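Local coordinates for protein purine nucleoside phosphorylase (Schistosoma mansoni, PDB 6BB7) that catalyses the phosphorolysis of inosine and guanosine, releasing the purine base and ribose 1-phosphate, and probably works as a trimer in purine salvage, at residues K20-V25 and K48-I53; P101-K106 and A230-I235; T116-G121 and V240-N245; G120-K125 and D217-S222. All coordinates share one frame; numbering follows the deposited sequence.

Contact 1: residues K20-V25 and K48-I53; sequences KRVSNV and KVIPYI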
loop_
_atom_site.group_PDB
_atom_site.type_symbol
_atom_site.label_atom_id
_atom_site.label_comp_id
_atom_site.label_asym_id
_atom_site.label_seq_id
_atom_site.Cartn_x
_atom_site.Cartn_y
_atom_site.Cartn_z
ATOM N N LYS A 20 21.867 30.065 1.990
ATOM C CA LYS A 20 22.015 31.440 1.509
ATOM C C LYS A 20 23.348 32.049 1.930
ATOM O O LYS A 20 24.011 32.730 1.131
ATOM C CB LYS A 20 20.849 32.308 1.983
ATOM C CG LYS A 20 19.540 32.003 1.290
ATOM C CD LYS A 20 18.475 33.028 1.633
ATOM C CE LYS A 20 17.374 32.410 2.445
ATOM N NZ LYS A 20 16.363 33.424 2.853
ATOM N N ARG A 21 23.762 31.824 3.183
ATOM C CA ARG A 21 25.031 32.370 3.657
ATOM C C ARG A 21 26.205 31.856 2.835
ATOM O O ARG A 21 27.173 32.588 2.600
ATOM C CB ARG A 21 25.244 32.003 5.126
ATOM C CG ARG A 21 24.515 32.899 6.130
ATOM C CD ARG A 21 24.907 32.575 7.577
ATOM N NE ARG A 21 23.939 31.689 8.228
ATOM C CZ ARG A 21 24.194 30.459 8.681
ATOM N NH1 ARG A 21 23.217 29.755 9.243
ATOM N NH2 ARG A 21 25.411 29.930 8.589
ATOM N N VAL A 22 26.146 30.603 2.398
ATOM C CA VAL A 22 27.295 29.971 1.760
ATOM C C VAL A 22 27.363 30.218 0.252
ATOM O O VAL A 22 28.463 30.259 -0.310
ATOM C CB VAL A 22 27.272 28.461 2.068
ATOM C CG1 VAL A 22 28.341 27.723 1.275
ATOM C CG2 VAL A 22 27.462 28.222 3.546
ATOM N N SER A 23 26.227 30.362 -0.436
ATOM C CA SER A 23 26.229 30.286 -1.896
ATOM C C SER A 23 26.007 31.607 -2.609
ATOM O O SER A 23 26.547 31.790 -3.703
ATOM C CB SER A 23 25.204 29.266 -2.407
ATOM O OG SER A 23 23.869 29.695 -2.207
ATOM N N ASN A 24 25.222 32.523 -2.050
ATOM C CA ASN A 24 24.975 33.828 -2.655
ATOM C C ASN A 24 24.054 33.762 -3.876
ATOM O O ASN A 24 23.679 34.813 -4.410
ATOM C CB ASN A 24 26.279 34.544 -3.037
ATOM C CG ASN A 24 26.087 36.020 -3.260
ATOM O OD1 ASN A 24 25.117 36.608 -2.776
ATOM N ND2 ASN A 24 27.015 36.638 -3.995
ATOM N N VAL A 25 23.658 32.565 -4.320
ATOM C CA VAL A 25 22.780 32.374 -5.471
ATOM C C VAL A 25 21.333 32.349 -4.996
ATOM O O VAL A 25 21.000 31.679 -4.011
ATOM C CB VAL A 25 23.138 31.054 -6.185
ATOM C CG1 VAL A 25 22.145 30.744 -7.313
ATOM C CG2 VAL A 25 24.586 31.103 -6.710
ATOM N N LYS A 48 28.688 26.205 -6.667
ATOM C CA LYS A 48 28.990 25.980 -5.260
ATOM C C LYS A 48 28.393 24.639 -4.865
ATOM O O LYS A 48 27.182 24.429 -5.014
ATOM C CB LYS A 48 28.389 27.102 -4.408
ATOM C CG LYS A 48 28.622 26.944 -2.927
ATOM C CD LYS A 48 30.101 27.057 -2.575
ATOM C CE LYS A 48 30.437 26.230 -1.346
ATOM N NZ LYS A 48 31.855 26.419 -0.920
ATOM N N VAL A 49 29.240 23.733 -4.373
ATOM C CA VAL A 49 28.842 22.376 -4.001
ATOM C C VAL A 49 28.740 22.304 -2.480
ATOM O O VAL A 49 29.725 22.566 -1.777
ATOM C CB VAL A 49 29.862 21.349 -4.525
ATOM C CG1 VAL A 49 29.433 19.936 -4.184
ATOM C CG2 VAL A 49 30.064 21.508 -6.033
ATOM N N ILE A 50 27.562 21.928 -1.977
ATOM C CA ILE A 50 27.285 21.870 -0.537
ATOM C C ILE A 50 26.874 20.451 -0.150
ATOM O O ILE A 50 25.745 20.041 -0.440
ATOM C CB ILE A 50 26.161 22.849 -0.160
ATOM C CG1 ILE A 50 26.468 24.256 -0.666
ATOM C CG2 ILE A 50 25.938 22.859 1.367
ATOM C CD1 ILE A 50 25.319 25.228 -0.468
ATOM N N PRO A 51 27.732 19.682 0.522
ATOM C CA PRO A 51 27.329 18.337 0.955
ATOM C C PRO A 51 26.103 18.378 1.859
ATOM O O PRO A 51 25.990 19.225 2.755
ATOM C CB PRO A 51 28.573 17.825 1.700
ATOM C CG PRO A 51 29.690 18.593 1.123
ATOM C CD PRO A 51 29.138 19.957 0.851
ATOM N N TYR A 52 25.174 17.444 1.612
ATOM C CA TYR A 52 23.968 17.356 2.428
ATOM C C TYR A 52 24.328 17.292 3.905
ATOM O O TYR A 52 23.640 17.880 4.748
ATOM C CB TYR A 52 23.161 16.102 2.078
ATOM C CG TYR A 52 22.515 16.032 0.695
ATOM C CD1 TYR A 52 22.306 17.174 -0.058
ATOM C CD2 TYR A 52 22.120 14.801 0.161
ATOM C CE1 TYR A 52 21.713 17.102 -1.322
ATOM C CE2 TYR A 52 21.521 14.714 -1.096
ATOM C CZ TYR A 52 21.323 15.869 -1.835
ATOM O OH TYR A 52 20.740 15.777 -3.091
ATOM N N ILE A 53 25.416 16.584 4.234
ATOM C CA ILE A 53 25.752 16.317 5.627
ATOM C C ILE A 53 26.084 17.605 6.372
ATOM O O ILE A 53 26.012 17.639 7.608
ATOM C CB ILE A 53 26.894 15.272 5.696
ATOM C CG1 ILE A 53 27.122 14.783 7.135
ATOM C CG2 ILE A 53 28.182 15.854 5.136
ATOM C CD1 ILE A 53 28.036 13.534 7.232
#

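Contact 2: residues P101-K106 and A230-I235; sequences PIRVMK and ACHCGI. With DMS (dimethyl sulfoxide), chain B.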
loop_
_atom_site.group_PDB
_atom_site.type_symbol
_atom_site.label_atom_id
_atom_site.label_comp_id
_atom_site.label_asym_id
_atom_site.label_seq_id
_atom_site.Cartn_x
_atom_site.Cartn_y
_atom_site.Cartn_z
ATOM N N PRO A 101 13.945 18.660 1.437
ATOM C CA PRO A 101 14.710 19.357 0.382
ATOM C C PRO A 101 13.855 20.138 -0.621
ATOM O O PRO A 101 14.281 21.225 -1.052
ATOM C CB PRO A 101 15.516 18.213 -0.264
ATOM C CG PRO A 101 15.688 17.215 0.877
ATOM C CD PRO A 101 14.341 17.236 1.541
ATOM N N ILE A 102 12.659 19.640 -0.983
ATOM C CA ILE A 102 11.782 20.355 -1.911
ATOM C C ILE A 102 11.245 21.626 -1.262
ATOM O O ILE A 102 11.157 22.685 -1.898
ATOM C CB ILE A 102 10.644 19.435 -2.409
ATOM C CG1 ILE A 102 11.248 18.155 -2.993
ATOM C CG2 ILE A 102 9.819 20.159 -3.431
ATOM C CD1 ILE A 102 10.291 17.216 -3.606
ATOM N N ARG A 103 10.881 21.544 0.020
ATOM C CA ARG A 103 10.405 22.736 0.741
ATOM C C ARG A 103 11.504 23.785 0.952
ATOM O O ARG A 103 11.220 24.993 0.922
ATOM C CB ARG A 103 9.702 22.299 2.036
ATOM C CG ARG A 103 8.359 21.635 1.744
ATOM C CD ARG A 103 7.634 21.046 2.951
ATOM N NE ARG A 103 6.303 20.557 2.554
ATOM C CZ ARG A 103 5.517 19.793 3.295
ATOM N NH1 ARG A 103 5.881 19.396 4.504
ATOM N NH2 ARG A 103 4.347 19.366 2.813
ATOM N N VAL A 104 12.753 23.355 1.128
ATOM C CA VAL A 104 13.897 24.277 1.124
ATOM C C VAL A 104 14.008 24.974 -0.231
ATOM O O VAL A 104 14.200 26.196 -0.302
ATOM C CB VAL A 104 15.193 23.551 1.537
ATOM C CG1 VAL A 104 16.424 24.414 1.294
ATOM C CG2 VAL A 104 15.105 23.110 3.035
ATOM N N MET A 105 13.889 24.213 -1.329
ATOM C CA MET A 105 13.879 24.845 -2.645
ATOM C C MET A 105 12.817 25.936 -2.713
ATOM O O MET A 105 13.073 27.033 -3.223
ATOM C CB MET A 105 13.617 23.818 -3.749
ATOM C CG MET A 105 14.738 22.855 -4.089
ATOM S SD MET A 105 14.286 21.913 -5.570
ATOM C CE MET A 105 15.775 20.971 -5.873
ATOM N N LYS A 106 11.608 25.657 -2.204
ATOM C CA LYS A 106 10.547 26.667 -2.221
ATOM C C LYS A 106 10.965 27.934 -1.481
ATOM O O LYS A 106 10.784 29.042 -1.989
ATOM C CB LYS A 106 9.264 26.084 -1.615
ATOM C CG LYS A 106 8.084 27.088 -1.502
ATOM C CD LYS A 106 7.479 27.471 -2.853
ATOM C CE LYS A 106 6.345 28.495 -2.696
ATOM N NZ LYS A 106 5.623 28.807 -3.943
ATOM N N ALA A 230 5.955 19.307 -4.530
ATOM C CA ALA A 230 6.043 20.521 -5.343
ATOM C C ALA A 230 4.655 21.110 -5.633
ATOM O O ALA A 230 4.436 22.320 -5.482
ATOM C CB ALA A 230 6.805 20.208 -6.643
ATOM N N CYS A 231 3.699 20.272 -6.053
ATOM C CA CYS A 231 2.348 20.755 -6.360
ATOM C C CYS A 231 1.674 21.344 -5.119
ATOM O O CYS A 231 1.019 22.400 -5.194
ATOM C CB CYS A 231 1.527 19.597 -6.957
ATOM S SG CYS A 231 -0.147 20.040 -7.522
ATOM N N HIS A 232 1.855 20.693 -3.958
ATOM C CA HIS A 232 1.306 21.185 -2.688
ATOM C C HIS A 232 1.715 22.631 -2.403
ATOM O O HIS A 232 0.895 23.425 -1.933
ATOM C CB HIS A 232 1.735 20.200 -1.573
ATOM C CG HIS A 232 1.306 20.559 -0.173
ATOM N ND1 HIS A 232 2.162 21.149 0.748
ATOM C CD2 HIS A 232 0.146 20.320 0.491
ATOM C CE1 HIS A 232 1.528 21.282 1.908
ATOM N NE2 HIS A 232 0.301 20.796 1.777
ATOM N N CYS A 233 2.986 22.987 -2.683
ATOM C CA CYS A 233 3.507 24.315 -2.375
ATOM C C CYS A 233 3.603 25.240 -3.585
ATOM O O CYS A 233 4.237 26.302 -3.485
ATOM C CB CYS A 233 4.829 24.228 -1.608
ATOM S SG CYS A 233 6.299 23.690 -2.555
ATOM N N GLY A 234 2.938 24.907 -4.699
ATOM C CA GLY A 234 2.828 25.820 -5.830
ATOM C C GLY A 234 3.988 25.889 -6.799
ATOM O O GLY A 234 4.088 26.882 -7.526
ATOM N N ILE A 235 4.852 24.871 -6.856
ATOM C CA ILE A 235 5.964 24.821 -7.809
ATOM C C ILE A 235 5.508 24.049 -9.054
ATOM O O ILE A 235 4.912 22.964 -8.936
ATOM C CB ILE A 235 7.202 24.153 -7.165
ATOM C CG1 ILE A 235 7.758 25.015 -6.020
ATOM C CG2 ILE A 235 8.314 23.892 -8.198
ATOM C CD1 ILE A 235 8.837 24.366 -5.217
HETATM S S DMS B . 4.275 15.906 4.670
HETATM O O DMS B . 4.417 17.101 5.574
HETATM C C1 DMS B . 5.930 15.347 4.207
HETATM C C2 DMS B . 3.896 14.469 5.707
HETATM O O HOH W 1 4.888 21.128 0.112
#

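Contact 3: residues T116-G121 and V240-N245; sequences TNLAGG and VSLIAN. With D4V (3-methylpyridin-2-ol), chain F.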
loop_
_atom_site.group_PDB
_atom_site.type_symbol
_atom_site.label_atom_id
_atom_site.label_comp_id
_atom_site.label_asym_id
_atom_site.label_seq_id
_atom_site.Cartn_x
_atom_site.Cartn_y
_atom_site.Cartn_z
ATOM N N THR A 116 14.083 14.212 -14.080
ATOM C CA THR A 116 14.277 13.074 -14.983
ATOM C C THR A 116 14.406 11.781 -14.175
ATOM O O THR A 116 14.837 11.789 -13.011
ATOM C CB THR A 116 15.499 13.234 -15.940
ATOM O OG1 THR A 116 16.722 13.302 -15.190
ATOM C CG2 THR A 116 15.344 14.489 -16.813
ATOM N N ASN A 117 14.039 10.662 -14.818
ATOM C CA ASN A 117 14.152 9.334 -14.233
ATOM C C ASN A 117 14.322 8.297 -15.334
ATOM O O ASN A 117 14.120 8.583 -16.511
ATOM C CB ASN A 117 12.923 8.986 -13.357
ATOM C CG ASN A 117 11.609 8.930 -14.157
ATOM O OD1 ASN A 117 11.445 8.148 -15.087
ATOM N ND2 ASN A 117 10.627 9.723 -13.728
ATOM N N LEU A 118 14.716 7.083 -14.932
ATOM C CA LEU A 118 14.649 5.899 -15.782
ATOM C C LEU A 118 13.406 5.092 -15.412
ATOM O O LEU A 118 13.003 5.037 -14.241
ATOM C CB LEU A 118 15.913 5.043 -15.634
ATOM C CG LEU A 118 17.132 5.690 -16.329
ATOM C CD1 LEU A 118 18.347 5.694 -15.437
ATOM C CD2 LEU A 118 17.408 4.962 -17.639
ATOM N N ALA A 119 12.785 4.462 -16.410
ATOM C CA ALA A 119 11.531 3.747 -16.198
ATOM C C ALA A 119 11.366 2.605 -17.196
ATOM O O ALA A 119 12.068 2.531 -18.217
ATOM C CB ALA A 119 10.342 4.703 -16.320
ATOM N N GLY A 120 10.422 1.711 -16.884
ATOM C CA GLY A 120 10.020 0.640 -17.803
ATOM C C GLY A 120 8.842 1.026 -18.691
ATOM O O GLY A 120 7.900 1.687 -18.249
ATOM N N GLY A 121 8.908 0.613 -19.959
ATOM C CA GLY A 121 7.822 0.865 -20.893
ATOM C C GLY A 121 6.720 -0.181 -20.814
ATOM O O GLY A 121 6.985 -1.383 -20.755
ATOM N N VAL A 240 10.259 13.945 -17.046
ATOM C CA VAL A 240 10.554 13.180 -18.261
ATOM C C VAL A 240 11.159 11.831 -17.859
ATOM O O VAL A 240 12.130 11.782 -17.086
ATOM C CB VAL A 240 11.511 13.952 -19.188
ATOM C CG1 VAL A 240 11.790 13.153 -20.461
ATOM C CG2 VAL A 240 10.926 15.327 -19.531
ATOM N N SER A 241 10.591 10.733 -18.377
ATOM C CA SER A 241 11.164 9.393 -18.203
ATOM C C SER A 241 11.982 8.978 -19.433
ATOM O O SER A 241 11.545 9.174 -20.575
ATOM C CB SER A 241 10.075 8.343 -17.972
ATOM O OG SER A 241 9.380 8.514 -16.750
ATOM N N LEU A 242 13.161 8.403 -19.196
ATOM C CA LEU A 242 13.936 7.690 -20.208
ATOM C C LEU A 242 13.610 6.197 -20.106
ATOM O O LEU A 242 13.770 5.581 -19.047
ATOM C CB LEU A 242 15.439 7.929 -20.021
ATOM C CG LEU A 242 16.412 7.072 -20.844
ATOM C CD1 LEU A 242 16.201 7.270 -22.327
ATOM C CD2 LEU A 242 17.855 7.420 -20.457
ATOM N N ILE A 243 13.164 5.614 -21.213
ATOM C CA ILE A 243 12.667 4.241 -21.227
ATOM C C ILE A 243 13.829 3.259 -21.365
ATOM O O ILE A 243 14.581 3.300 -22.344
ATOM C CB ILE A 243 11.644 4.061 -22.366
ATOM C CG1 ILE A 243 10.445 5.001 -22.183
ATOM C CG2 ILE A 243 11.187 2.597 -22.474
ATOM C CD1 ILE A 243 9.731 4.854 -20.829
ATOM N N ALA A 244 13.942 2.331 -20.397
ATOM C CA ALA A 244 15.047 1.375 -20.427
ATOM C C ALA A 244 14.726 0.124 -21.242
ATOM O O ALA A 244 15.636 -0.511 -21.775
ATOM C CB ALA A 244 15.459 0.980 -19.008
ATOM N N ASN A 245 13.446 -0.222 -21.367
ATOM C CA ASN A 245 13.036 -1.498 -21.954
ATOM C C ASN A 245 11.528 -1.438 -22.121
ATOM O O ASN A 245 10.870 -0.557 -21.560
ATOM C CB ASN A 245 13.373 -2.638 -20.995
ATOM C CG ASN A 245 12.476 -2.636 -19.753
ATOM O OD1 ASN A 245 12.374 -1.624 -19.047
ATOM N ND2 ASN A 245 11.801 -3.747 -19.499
HETATM C C4 D4V F . 12.029 -1.161 -15.716
HETATM C C5 D4V F . 12.165 0.324 -13.793
HETATM C C3 D4V F . 13.245 -0.618 -16.232
HETATM C C2 D4V F . 13.932 0.420 -15.518
HETATM C C1 D4V F . 13.434 0.888 -14.317
HETATM O O D4V F . 11.625 0.778 -12.623
HETATM C C D4V F . 14.151 1.982 -13.550
HETATM N N D4V F . 11.489 -0.664 -14.482
#

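Contact 4: residues G120-K125 and D217-S222; sequences GGINRK and DVVGMS. With D4V (3-methylpyridin-2-ol), chain F.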
loop_
_atom_site.group_PDB
_atom_site.type_symbol
_atom_site.label_atom_id
_atom_site.label_comp_id
_atom_site.label_asym_id
_atom_site.label_seq_id
_atom_site.Cartn_x
_atom_site.Cartn_y
_atom_site.Cartn_z
ATOM N N GLY A 120 10.422 1.711 -16.884
ATOM C CA GLY A 120 10.020 0.640 -17.803
ATOM C C GLY A 120 8.842 1.026 -18.691
ATOM O O GLY A 120 7.900 1.687 -18.249
ATOM N N GLY A 121 8.908 0.613 -19.959
ATOM C CA GLY A 121 7.822 0.865 -20.893
ATOM C C GLY A 121 6.720 -0.181 -20.814
ATOM O O GLY A 121 6.985 -1.383 -20.755
ATOM N N ILE A 122 5.472 0.294 -20.810
ATOM C CA ILE A 122 4.283 -0.551 -20.847
ATOM C C ILE A 122 3.545 -0.421 -22.192
ATOM O O ILE A 122 3.247 -1.422 -22.840
ATOM C CB ILE A 122 3.341 -0.265 -19.645
ATOM C CG1 ILE A 122 4.044 -0.473 -18.275
ATOM C CG2 ILE A 122 2.051 -1.110 -19.729
ATOM C CD1 ILE A 122 4.461 -1.887 -17.971
ATOM N N ASN A 123 3.244 0.810 -22.612
ATOM C CA ASN A 123 2.604 1.060 -23.902
ATOM C C ASN A 123 3.411 0.420 -25.026
ATOM O O ASN A 123 4.641 0.519 -25.060
ATOM C CB ASN A 123 2.559 2.582 -24.126
ATOM C CG ASN A 123 1.703 2.987 -25.316
ATOM O OD1 ASN A 123 1.976 2.603 -26.450
ATOM N ND2 ASN A 123 0.653 3.770 -25.055
ATOM N N ARG A 124 2.705 -0.203 -25.974
ATOM C CA ARG A 124 3.390 -0.927 -27.040
ATOM C C ARG A 124 4.175 -0.016 -27.981
ATOM O O ARG A 124 5.067 -0.503 -28.675
ATOM C CB ARG A 124 2.405 -1.829 -27.794
ATOM C CG ARG A 124 2.111 -3.115 -27.007
ATOM C CD ARG A 124 0.992 -3.939 -27.620
ATOM N NE ARG A 124 0.591 -5.065 -26.773
ATOM C CZ ARG A 124 1.302 -6.179 -26.599
ATOM N NH1 ARG A 124 2.488 -6.330 -27.190
ATOM N NH2 ARG A 124 0.831 -7.143 -25.813
ATOM N N LYS A 125 3.912 1.291 -28.002
ATOM C CA LYS A 125 4.679 2.192 -28.862
ATOM C C LYS A 125 6.067 2.549 -28.318
ATOM O O LYS A 125 6.856 3.159 -29.050
ATOM C CB LYS A 125 3.901 3.493 -29.090
ATOM C CG LYS A 125 2.634 3.334 -29.907
ATOM C CD LYS A 125 1.794 4.607 -29.817
ATOM C CE LYS A 125 0.446 4.461 -30.517
ATOM N NZ LYS A 125 -0.540 5.472 -30.026
ATOM N N ASP A 217 1.195 3.833 -19.070
ATOM C CA ASP A 217 2.126 3.836 -20.191
ATOM C C ASP A 217 3.568 3.506 -19.799
ATOM O O ASP A 217 4.286 2.910 -20.614
ATOM C CB ASP A 217 2.097 5.200 -20.885
ATOM C CG ASP A 217 0.712 5.510 -21.476
ATOM O OD1 ASP A 217 0.250 4.705 -22.314
ATOM O OD2 ASP A 217 0.101 6.530 -21.095
ATOM N N VAL A 218 4.003 3.901 -18.591
ATOM C CA VAL A 218 5.359 3.679 -18.091
ATOM C C VAL A 218 5.239 3.384 -16.600
ATOM O O VAL A 218 4.255 3.749 -15.961
ATOM C CB VAL A 218 6.306 4.889 -18.336
ATOM C CG1 VAL A 218 6.268 5.322 -19.783
ATOM C CG2 VAL A 218 5.928 6.066 -17.488
ATOM N N VAL A 219 6.256 2.727 -16.041
ATOM C CA VAL A 219 6.295 2.394 -14.610
ATOM C C VAL A 219 7.701 2.664 -14.057
ATOM O O VAL A 219 8.706 2.321 -14.680
ATOM C CB VAL A 219 5.835 0.931 -14.354
ATOM C CG1 VAL A 219 6.682 -0.078 -15.101
ATOM C CG2 VAL A 219 5.831 0.593 -12.872
ATOM N N GLY A 220 7.772 3.278 -12.873
ATOM C CA GLY A 220 9.054 3.458 -12.205
ATOM C C GLY A 220 8.903 3.642 -10.706
ATOM O O GLY A 220 7.784 3.623 -10.173
ATOM N N MET A 221 10.047 3.889 -10.042
ATOM C CA MET A 221 10.166 3.835 -8.581
ATOM C C MET A 221 10.447 5.193 -7.937
ATOM O O MET A 221 10.897 5.239 -6.786
ATOM C CB MET A 221 11.253 2.837 -8.152
ATOM C CG MET A 221 11.149 1.448 -8.711
ATOM S SD MET A 221 12.630 0.469 -8.279
ATOM C CE MET A 221 12.406 -0.899 -9.407
ATOM N N SER A 222 10.230 6.295 -8.645
ATOM C CA SER A 222 10.599 7.620 -8.135
ATOM C C SER A 222 9.583 8.656 -8.616
ATOM O O SER A 222 8.502 8.320 -9.118
ATOM C CB SER A 222 12.028 7.995 -8.577
ATOM O OG SER A 222 12.096 8.184 -9.967
HETATM C C4 D4V F . 12.029 -1.161 -15.716
HETATM C C5 D4V F . 12.165 0.324 -13.793
HETATM C C3 D4V F . 13.245 -0.618 -16.232
HETATM C C2 D4V F . 13.932 0.420 -15.518
HETATM C C1 D4V F . 13.434 0.888 -14.317
HETATM O O D4V F . 11.625 0.778 -12.623
HETATM C C D4V F . 14.151 1.982 -13.550
HETATM N N D4V F . 11.489 -0.664 -14.482
#

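Contact 1: residues K20-V25 and K48-I53
Where the last turn of helix 9-23 packs against strand 47-51 of the central sheet, Val22 and Ser23 meet Lys48 and Ile50 in a small helix-on-sheet contact made of carbon against carbon. The closest touch is Val22 CG1 on Lys48 CE, 3.7 Å apart, with the valine branch crossing the lysine chain at about a right angle. That lysine leaves its strand with CG anti to the backbone N (chi1 179°) and then bends at chi2 (66°), which brings CE against the Val22 methyl. Nearer its root, Lys48 CG lies 4.2 Å from Ser23 CB.

Ile50, the buried member of the group, reaches from the same face of the strand with its CD1 methyl, 4.3 Å from Val22 CG1. Ser23 adds only its CB to this apolar patch, because its OG turns back to hydrogen-bond the carbonyl of Ile19 one turn earlier in the helix. Leu72 of the adjacent strand 69-75 touches both Ser23 and Ile50 and extends the patch. Directly after the contact, Asn24 takes positive phi and the helix stops. This is plain alpha/beta packing, the end of an N-terminal helix resting on antiparallel strands at the margin of a phosphorylase-superfamily sheet.

Contact 2: residues P101-K106 and A230-I235
Lys106 makes a direct hydrogen bond between helix 95-108 and the end of helix 224-232: its NZ donates to Cys233 O, 2.9 Å away and nearly along the C=O axis. A bend at chi2 (70°) lays the lysine's CD and CE beside Cys233 before NZ reaches the carbonyl. The turn that offers this carbonyl is a Schellman motif. Ile235 N bonds to Ala230 O and Gly234 N to Cys231 O, with Gly234 at positive phi as the C-prime residue.

A second polar link runs through water. One water molecule accepts from Arg103 NE at 2.9 Å, at the edge and in the plane of the guanidinium, and is hydrogen-bonded to His232 ND1 at 2.8 Å. The guanidinium and imidazole planes stand 40° apart. His232 NE2 is held by Asn153 OD1, which fixes the ring from its other nitrogen. Arg103 NH1 hydrogen-bonds the backbone O of Ala7 and also gives a bond to the oxygen of a dimethyl sulfoxide, probably from the crystallisation liquor.

Apolar packing fills in between. Cys233 SG sits alongside the lysine methylenes, 3.9 Å from Lys106 CB, and Ile235 CD1 approaches the same CB at 4.0 Å. One turn earlier in helix 95-108, Ile102 CG2 rests 4.4 Å from Ala230 CB.

Leu113 of strand 112-121 touches both Ala230 and Ile235, while Val104 turns to helix 9-23, so helix 95-108 lies between that N-terminal helix and helix 224-232.

Contact 3: residues T116-G121 and V240-N245
Asn117 and Ser241 pair across two parallel neighbouring strands, 112-121 and 236-246, inside the central sheet of this phosphorylase-superfamily alpha/beta fold. The backbone ladder starts with Asn117 N to Val240 O and Leu242 N to Asn117 O, the latter almost straight at 176°. It continues through Ala119 N to Leu242 O and Ala244 N to Ala119 O, and ends with Gly121 N to Asn245 O at 2.8 Å.

One side-chain bond reinforces it. Ser241 OG donates to Asn117 OD1 over 2.7 Å, in the carbonyl plane and on a lone pair. Asn117 CG stands between its own N and carbonyl carbon (chi1 63°), which tips the amide toward the serine; its ND2 bonds Thr223 OG1, so both ends of the amide are held.

On the opposite face Leu118 and Leu242 run abreast, their CD2 methyls 3.8 Å apart.

The bound 3-methylpyridin-2-ol, probably in the purine-base pocket, packs at the C-terminal end of the pair, with Ala244 CB 3.9 Å from its C2 and Gly120 CA 3.4 Å from its C4. Asn245 ND2 is taken by Asp250 OD2 and Ser247 OG, while Asn245 OD1, buried and without a polar partner in the model, lies 3.1 Å from the ligand's C3.

Contact 4: residues G120-K125 and D217-S222
Asn123 lies alongside Asp217, the two side chains extending together in one direction with amide and carboxylate planes 40° apart. Its ND2 donates to Asp217 OD1 at 2.9 Å, almost straight at 175°. Asp217 OD1 lies in the plane of the Asn123 amide, whereas ND2 stands above the carboxylate plane. Chi1 carries the amide over to Asp217, and the turn about chi2 (-61°) sends ND2 to the aspartate and OD1 to Lys125 N, 2.8 Å away, which closes an Asx turn. Both ends of the amide are therefore tied. The aspartate is gripped as well, since Asp217 OD2 accepts from the backbone N of Val193.

Asp217 O takes two backbone donors, Ile122 N and Asn123 N, both from the same face of its plane. Here strand 112-121 runs into its loop beside the short strand 218-220, antiparallel to it, within the mixed sheet of the phosphorylase-superfamily fold. Gly120 and Val219 form a hydrogen-bonded pair, each N to the other's O at 2.9 Å, and Gly121 faces Val218 as a non-hydrogen-bonded pair. Beyond the glycines, the Ile122 and Val219 side chains cross at a slant, Ile122 CD1 4.1 Å from Val219 CG1, and helix 205-213 packs on both through Leu212 and Leu211.

At the other end of this pairing the 3-methylpyridin-2-ol probably marks the purine-base pocket: Met221 CE is 3.7 Å from the ligand O and packs on Phe161 of a neighbouring subunit.

Contacts 3 and 4 form one unit: their centres are 7 Å apart, they share Gly120 and Gly121, and strand 112-121 lies between strands 236-246 and 218-220. Both touch the 3-methylpyridin-2-ol, so segments 119 and 92 residues apart at their closest ends are brought together at the ligand. Contact 1 is at the far margin of the same sheet, its centre about 30 Å from that of contact 3 and on the other side of the chain's centre. Contact 2 pairs the helices preceding strands 112-121 and 236-246, its centre about 24 Å from that of contact 3. Along the chain, contact 1 closes first; contact 4 is nested within contact 2, while contacts 2 and 3 interleave.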